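Local coordinates for protein phospho-2-dehydro-3-deoxyheptonate aldolase/chorismate mutase (Thermus thermophilus, PDB 2D8D) that probably converts chorismate to prephenate through its N-terminal chorismate mutase domain, the part described here, and probably makes 3-deoxy-7-phosphoheptulonate with the rest of the full-length protein, at residues B[9-12]-B[13-16]; B[18-21]-B[22-26]. All coordinates share one frame; numbering follows the deposited sequence.

Contact 1. Residues B[9-12]-B[13-16]; sequences RKEV and DRVN
Glu11 and Arg14, one helical turn apart, form the salt bridge of this contact. Their side chains run alongside each other, and OE1 of Glu11 lies at the edge of the Arg14 guanidinium, in its plane, where it takes both NE at 3.0 Å and NH2 at 2.9 Å. The grip is side-on, NE and NH2 sharing one oxygen, with the planes 53° apart. CG of Arg14 stands anti to the backbone N (chi1 170°), and a bend at chi3 brings NE round toward Glu11. Arginine suits the place because its several N-H groups also serve Glu18 of the same helix and Glu25 of the second subunit; a leucine here would probably leave these three carboxylates without their shared positive mate.

Another charged pair is looser: CE of Lys10 passes 3.1 Å from OD2 of Asp13, while NZ stays 4.3 Å from that oxygen. Asp13 is buried, and its OD1 is satisfied by Arg49 and Tyr56 of the second subunit.

Backbone bonds underlie these pairs, among them Asn16 N to Val12 O at 2.8 Å. Val12 and Asn16 point the same way, side by side, CG1 3.8 Å from ND2, and the Asn16 amide bonds Arg26 and Tyr56 of the second subunit. Such a long helix, with both polar and apolar side chains set against the partner subunit, is characteristic of the all-helical type II chorismate mutase dimer.

Contact 2. Residues B[18-21]-B[22-26]; sequences EILR and LLSER
The carbonyl oxygen of Leu20 is gripped twice by Ser24: by the backbone N at 3.0 Å and by OG at 2.9 Å, the two donors reaching it from opposite faces of the carbonyl plane. This is the familiar helical serine, bonded to the carbonyl four residues back, in the long first helix of the all-helical chorismate mutase fold. With OG anti to the carbonyl carbon (chi1 -64°), the hydroxyl leans back along the helix toward that oxygen. A small hydroxyl suits this buried position, since the helix itself supplies an acceptor; Ser24 also packs on Pro62 of the second subunit, and OG makes a weak hydrogen bond to Gly63 O of that subunit.

Apolar packing occupies another flank. CG2 of Ile19 meets CD1 of Leu23 at 3.8 Å, the two side chains lying alongside and pointing the same way; branched hydrocarbon fits here because Leu23 continues onto Ile77 of helix 67-84. Leu22 is buried too, and packs on Glu18 of the second subunit, whose counterpart in this chain is paired with Arg14.

At the exposed margin, Arg21 runs alongside Glu25 in a weak salt bridge, NH1 to OE1 at 3.4 Å, bent to 132° at the hydrogen, with the guanidinium and carboxylate planes 37° apart. A long arginine can span the turn with its charge while its flat group covers a leucine methyl, and the fit is tight: CD2 of Leu22 presses closely over one guanidinium face, displaced toward the rim and only 3.1 Å from NH2.

Both contacts lie in series on helix 4-40, their centres 14 Å apart, and both face the second subunit. Contact 1 is farther from the centre of the chain and only partly buried; its chemistry is mainly ionic and polar, with buried side chains whose polar ends are satisfied across the dimer interface. Contact 2, nearer the centre, is a buried contact dominated by leucine and isoleucine, its charged pair kept to the margin, and it additionally touches helix 67-84 of its own chain. Polar side chains of each contact reach the other in two ways, once along the helix and once across the dimer.

Contact 1. Residues B[9-12]-B[13-16]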
ATOM      1  N   ARG B   9      -1.154  17.203   7.133  1.00  6.73           N
ATOM      2  CA  ARG B   9      -0.515  16.096   7.840  1.00  7.35           C
ATOM      3  C   ARG B   9      -1.580  15.191   8.454  1.00  6.94           C
ATOM      4  O   ARG B   9      -1.430  13.972   8.488  1.00  6.97           O
ATOM      5  CB  ARG B   9       0.433  16.624   8.921  1.00  8.94           C
ATOM      6  CG  ARG B   9       1.772  17.105   8.374  1.00 13.10           C
ATOM      7  CD  ARG B   9       2.532  17.953   9.385  1.00 16.90           C
ATOM      8  NE  ARG B   9       2.831  17.232  10.620  1.00 20.59           N
ATOM      9  CZ  ARG B   9       4.060  16.946  11.043  1.00 20.75           C
ATOM     10  NH1 ARG B   9       5.115  17.315  10.330  1.00 20.45           N
ATOM     11  NH2 ARG B   9       4.233  16.300  12.187  1.00 23.37           N
ATOM     12  N   LYS B  10      -2.665  15.787   8.938  1.00  7.05           N
ATOM     13  CA  LYS B  10      -3.749  15.001   9.507  1.00  7.41           C
ATOM     14  C   LYS B  10      -4.427  14.182   8.408  1.00  6.35           C
ATOM     15  O   LYS B  10      -4.859  13.055   8.647  1.00  6.74           O
ATOM     16  CB  LYS B  10      -4.756  15.910  10.213  1.00  9.36           C
ATOM     17  CG  LYS B  10      -4.272  16.384  11.580  1.00 14.41           C
ATOM     18  CD  LYS B  10      -4.099  15.209  12.540  1.00 20.17           C
ATOM     19  CE  LYS B  10      -2.650  15.022  12.972  1.00 22.18           C
ATOM     20  NZ  LYS B  10      -2.180  16.097  13.891  1.00 24.23           N
ATOM     21  N   GLU B  11      -4.522  14.741   7.205  1.00  6.23           N
ATOM     22  CA  GLU B  11      -5.114  13.998   6.101  1.00  6.17           C
ATOM     23  C   GLU B  11      -4.201  12.817   5.768  1.00  5.62           C
ATOM     24  O   GLU B  11      -4.673  11.716   5.488  1.00  6.12           O
ATOM     25  CB  GLU B  11      -5.274  14.883   4.865  1.00  7.16           C
ATOM     26  CG  GLU B  11      -6.250  16.049   5.015  1.00  7.14           C
ATOM     27  CD  GLU B  11      -7.643  15.625   5.455  1.00  9.20           C
ATOM     28  OE1 GLU B  11      -8.050  14.473   5.189  1.00 12.17           O
ATOM     29  OE2 GLU B  11      -8.347  16.459   6.061  1.00  9.48           O
ATOM     30  N   VAL B  12      -2.890  13.042   5.787  1.00  5.44           N
ATOM     31  CA  VAL B  12      -1.944  11.968   5.504  1.00  5.94           C
ATOM     32  C   VAL B  12      -2.081  10.863   6.562  1.00  5.49           C
ATOM     33  O   VAL B  12      -2.021   9.676   6.228  1.00  5.82           O
ATOM     34  CB  VAL B  12      -0.486  12.495   5.451  1.00  5.65           C
ATOM     35  CG1 VAL B  12       0.495  11.329   5.400  1.00  7.32           C
ATOM     36  CG2 VAL B  12      -0.304  13.388   4.227  1.00  7.00           C
ATOM     37  N   ASP B  13      -2.282  11.240   7.825  1.00  5.83           N
ATOM     38  CA  ASP B  13      -2.458  10.240   8.882  1.00  6.67           C
ATOM     39  C   ASP B  13      -3.695   9.392   8.581  1.00  5.76           C
ATOM     40  O   ASP B  13      -3.667   8.172   8.719  1.00  6.21           O
ATOM     41  CB  ASP B  13      -2.648  10.891  10.258  1.00  7.33           C
ATOM     42  CG  ASP B  13      -1.401  11.589  10.775  1.00  7.45           C
ATOM     43  OD1 ASP B  13      -0.275  11.279  10.332  1.00  7.89           O
ATOM     44  OD2 ASP B  13      -1.557  12.456  11.661  1.00  9.84           O
ATOM     45  N   ARG B  14      -4.785  10.049   8.193  1.00  5.43           N
ATOM     46  CA  ARG B  14      -6.020   9.347   7.864  1.00  6.12           C
ATOM     47  C   ARG B  14      -5.798   8.367   6.718  1.00  5.64           C
ATOM     48  O   ARG B  14      -6.223   7.213   6.780  1.00  5.60           O
ATOM     49  CB  ARG B  14      -7.115  10.345   7.474  1.00  6.81           C
ATOM     50  CG  ARG B  14      -8.366   9.695   6.879  1.00  9.30           C
ATOM     51  CD  ARG B  14      -9.392  10.731   6.445  1.00 10.26           C
ATOM     52  NE  ARG B  14      -8.876  11.634   5.417  1.00 10.04           N
ATOM     53  CZ  ARG B  14      -8.731  11.328   4.131  1.00  9.90           C
ATOM     54  NH1 ARG B  14      -9.065  10.127   3.676  1.00 12.46           N
ATOM     55  NH2 ARG B  14      -8.253  12.236   3.294  1.00 10.88           N
ATOM     56  N   VAL B  15      -5.134   8.838   5.668  1.00  4.90           N
ATOM     57  CA  VAL B  15      -4.866   8.003   4.514  1.00  6.32           C
ATOM     58  C   VAL B  15      -3.934   6.847   4.880  1.00  5.22           C
ATOM     59  O   VAL B  15      -4.147   5.716   4.441  1.00  5.52           O
ATOM     60  CB  VAL B  15      -4.291   8.853   3.360  1.00  6.54           C
ATOM     61  CG1 VAL B  15      -3.819   7.958   2.228  1.00  9.49           C
ATOM     62  CG2 VAL B  15      -5.368   9.810   2.849  1.00  7.69           C
ATOM     63  N   ASN B  16      -2.909   7.118   5.686  1.00  4.94           N
ATOM     64  CA  ASN B  16      -1.994   6.061   6.120  1.00  5.20           C
ATOM     65  C   ASN B  16      -2.777   4.961   6.834  1.00  4.70           C
ATOM     66  O   ASN B  16      -2.558   3.772   6.596  1.00  5.56           O
ATOM     67  CB  ASN B  16      -0.949   6.582   7.111  1.00  5.84           C
ATOM     68  CG  ASN B  16       0.186   7.344   6.454  1.00  6.03           C
ATOM     69  OD1 ASN B  16       0.409   7.259   5.247  1.00  6.72           O
ATOM     70  ND2 ASN B  16       0.931   8.078   7.268  1.00  6.95           N
TER

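Contact 2. Residues B[18-21]-B[22-26]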
ATOM      1  N   GLU B  18      -5.926   4.235   6.556  1.00  5.55           N
ATOM      2  CA  GLU B  18      -6.782   3.526   5.614  1.00  6.62           C
ATOM      3  C   GLU B  18      -5.953   2.518   4.816  1.00  5.72           C
ATOM      4  O   GLU B  18      -6.404   1.404   4.552  1.00  5.96           O
ATOM      5  CB  GLU B  18      -7.465   4.507   4.662  1.00  7.43           C
ATOM      6  CG  GLU B  18      -8.556   5.351   5.302  1.00 14.72           C
ATOM      7  CD  GLU B  18      -9.281   6.230   4.301  1.00 19.38           C
ATOM      8  OE1 GLU B  18      -9.673   5.714   3.233  1.00 20.62           O
ATOM      9  OE2 GLU B  18      -9.470   7.431   4.585  1.00 23.02           O
ATOM     10  N   ILE B  19      -4.744   2.908   4.423  1.00  5.59           N
ATOM     11  CA  ILE B  19      -3.879   1.997   3.680  1.00  6.00           C
ATOM     12  C   ILE B  19      -3.536   0.791   4.560  1.00  5.23           C
ATOM     13  O   ILE B  19      -3.530  -0.346   4.085  1.00  6.01           O
ATOM     14  CB  ILE B  19      -2.590   2.717   3.199  1.00  5.88           C
ATOM     15  CG1 ILE B  19      -2.954   3.746   2.122  1.00  6.61           C
ATOM     16  CG2 ILE B  19      -1.591   1.709   2.646  1.00  6.32           C
ATOM     17  CD1 ILE B  19      -1.821   4.673   1.741  1.00  7.63           C
ATOM     18  N   LEU B  20      -3.265   1.030   5.842  1.00  5.45           N
ATOM     19  CA  LEU B  20      -2.957  -0.075   6.748  1.00  5.31           C
ATOM     20  C   LEU B  20      -4.147  -1.031   6.834  1.00  5.53           C
ATOM     21  O   LEU B  20      -3.984  -2.253   6.817  1.00  6.09           O
ATOM     22  CB  LEU B  20      -2.617   0.456   8.144  1.00  6.87           C
ATOM     23  CG  LEU B  20      -2.417  -0.593   9.248  1.00  7.22           C
ATOM     24  CD1 LEU B  20      -1.263  -1.534   8.908  1.00  7.88           C
ATOM     25  CD2 LEU B  20      -2.155   0.124  10.566  1.00  7.99           C
ATOM     26  N   ARG B  21      -5.350  -0.473   6.921  1.00  6.15           N
ATOM     27  CA  ARG B  21      -6.553  -1.290   6.997  1.00  6.50           C
ATOM     28  C   ARG B  21      -6.737  -2.107   5.719  1.00  5.95           C
ATOM     29  O   ARG B  21      -7.052  -3.296   5.779  1.00  7.03           O
ATOM     30  CB  ARG B  21      -7.784  -0.408   7.219  1.00  7.74           C
ATOM     31  CG  ARG B  21      -9.062  -1.197   7.464  1.00  8.96           C
ATOM     32  CD  ARG B  21     -10.269  -0.288   7.650  1.00 12.54           C
ATOM     33  NE  ARG B  21     -10.669   0.367   6.406  1.00 17.98           N
ATOM     34  CZ  ARG B  21     -11.165  -0.273   5.351  1.00 19.19           C
ATOM     35  NH1 ARG B  21     -11.324  -1.590   5.385  1.00 22.86           N
ATOM     36  NH2 ARG B  21     -11.498   0.402   4.260  1.00 22.18           N
ATOM     37  N   LEU B  22      -6.541  -1.468   4.568  1.00  6.37           N
ATOM     38  CA  LEU B  22      -6.697  -2.149   3.286  1.00  6.33           C
ATOM     39  C   LEU B  22      -5.634  -3.214   3.065  1.00  6.22           C
ATOM     40  O   LEU B  22      -5.926  -4.288   2.540  1.00  6.53           O
ATOM     41  CB  LEU B  22      -6.686  -1.136   2.140  1.00  7.96           C
ATOM     42  CG  LEU B  22      -8.038  -0.468   1.851  1.00 13.02           C
ATOM     43  CD1 LEU B  22      -8.999  -1.500   1.281  1.00 16.00           C
ATOM     44  CD2 LEU B  22      -8.611   0.148   3.117  1.00 17.44           C
ATOM     45  N   LEU B  23      -4.397  -2.919   3.451  1.00  6.66           N
ATOM     46  CA  LEU B  23      -3.327  -3.895   3.312  1.00  7.21           C
ATOM     47  C   LEU B  23      -3.648  -5.108   4.177  1.00  7.51           C
ATOM     48  O   LEU B  23      -3.450  -6.250   3.758  1.00  7.83           O
ATOM     49  CB  LEU B  23      -1.992  -3.298   3.756  1.00  7.68           C
ATOM     50  CG  LEU B  23      -1.309  -2.313   2.812  1.00  7.22           C
ATOM     51  CD1 LEU B  23      -0.094  -1.722   3.503  1.00  8.52           C
ATOM     52  CD2 LEU B  23      -0.902  -3.016   1.522  1.00  9.03           C
ATOM     53  N   SER B  24      -4.145  -4.860   5.386  1.00  7.40           N
ATOM     54  CA  SER B  24      -4.475  -5.948   6.296  1.00  7.65           C
ATOM     55  C   SER B  24      -5.633  -6.778   5.751  1.00  8.45           C
ATOM     56  O   SER B  24      -5.636  -8.002   5.871  1.00  8.81           O
ATOM     57  CB  SER B  24      -4.799  -5.396   7.688  1.00  8.65           C
ATOM     58  OG  SER B  24      -3.656  -4.767   8.257  1.00  8.61           O
ATOM     59  N   GLU B  25      -6.611  -6.111   5.148  1.00  8.01           N
ATOM     60  CA  GLU B  25      -7.745  -6.810   4.564  1.00  9.02           C
ATOM     61  C   GLU B  25      -7.240  -7.692   3.421  1.00  8.80           C
ATOM     62  O   GLU B  25      -7.658  -8.847   3.283  1.00  9.40           O
ATOM     63  CB  GLU B  25      -8.767  -5.814   4.027  1.00 10.40           C
ATOM     64  CG  GLU B  25     -10.055  -6.465   3.559  1.00 13.09           C
ATOM     65  CD  GLU B  25     -11.058  -5.467   3.027  1.00 15.26           C
ATOM     66  OE1 GLU B  25     -10.922  -4.264   3.328  1.00 16.76           O
ATOM     67  OE2 GLU B  25     -11.995  -5.890   2.318  1.00 16.82           O
ATOM     68  N   ARG B  26      -6.346  -7.142   2.603  1.00  8.39           N
ATOM     69  CA  ARG B  26      -5.783  -7.892   1.485  1.00  8.24           C
ATOM     70  C   ARG B  26      -5.038  -9.099   2.042  1.00  8.48           C
ATOM     71  O   ARG B  26      -5.084 -10.192   1.473  1.00  8.89           O
ATOM     72  CB  ARG B  26      -4.810  -7.026   0.678  1.00  8.04           C
ATOM     73  CG  ARG B  26      -4.416  -7.643  -0.650  1.00  9.07           C
ATOM     74  CD  ARG B  26      -3.374  -6.817  -1.384  1.00  9.84           C
ATOM     75  NE  ARG B  26      -3.227  -7.277  -2.760  1.00  9.93           N
ATOM     76  CZ  ARG B  26      -2.593  -8.387  -3.123  1.00 10.09           C
ATOM     77  NH1 ARG B  26      -2.020  -9.166  -2.214  1.00 11.05           N
ATOM     78  NH2 ARG B  26      -2.557  -8.736  -4.401  1.00 13.43           N
TER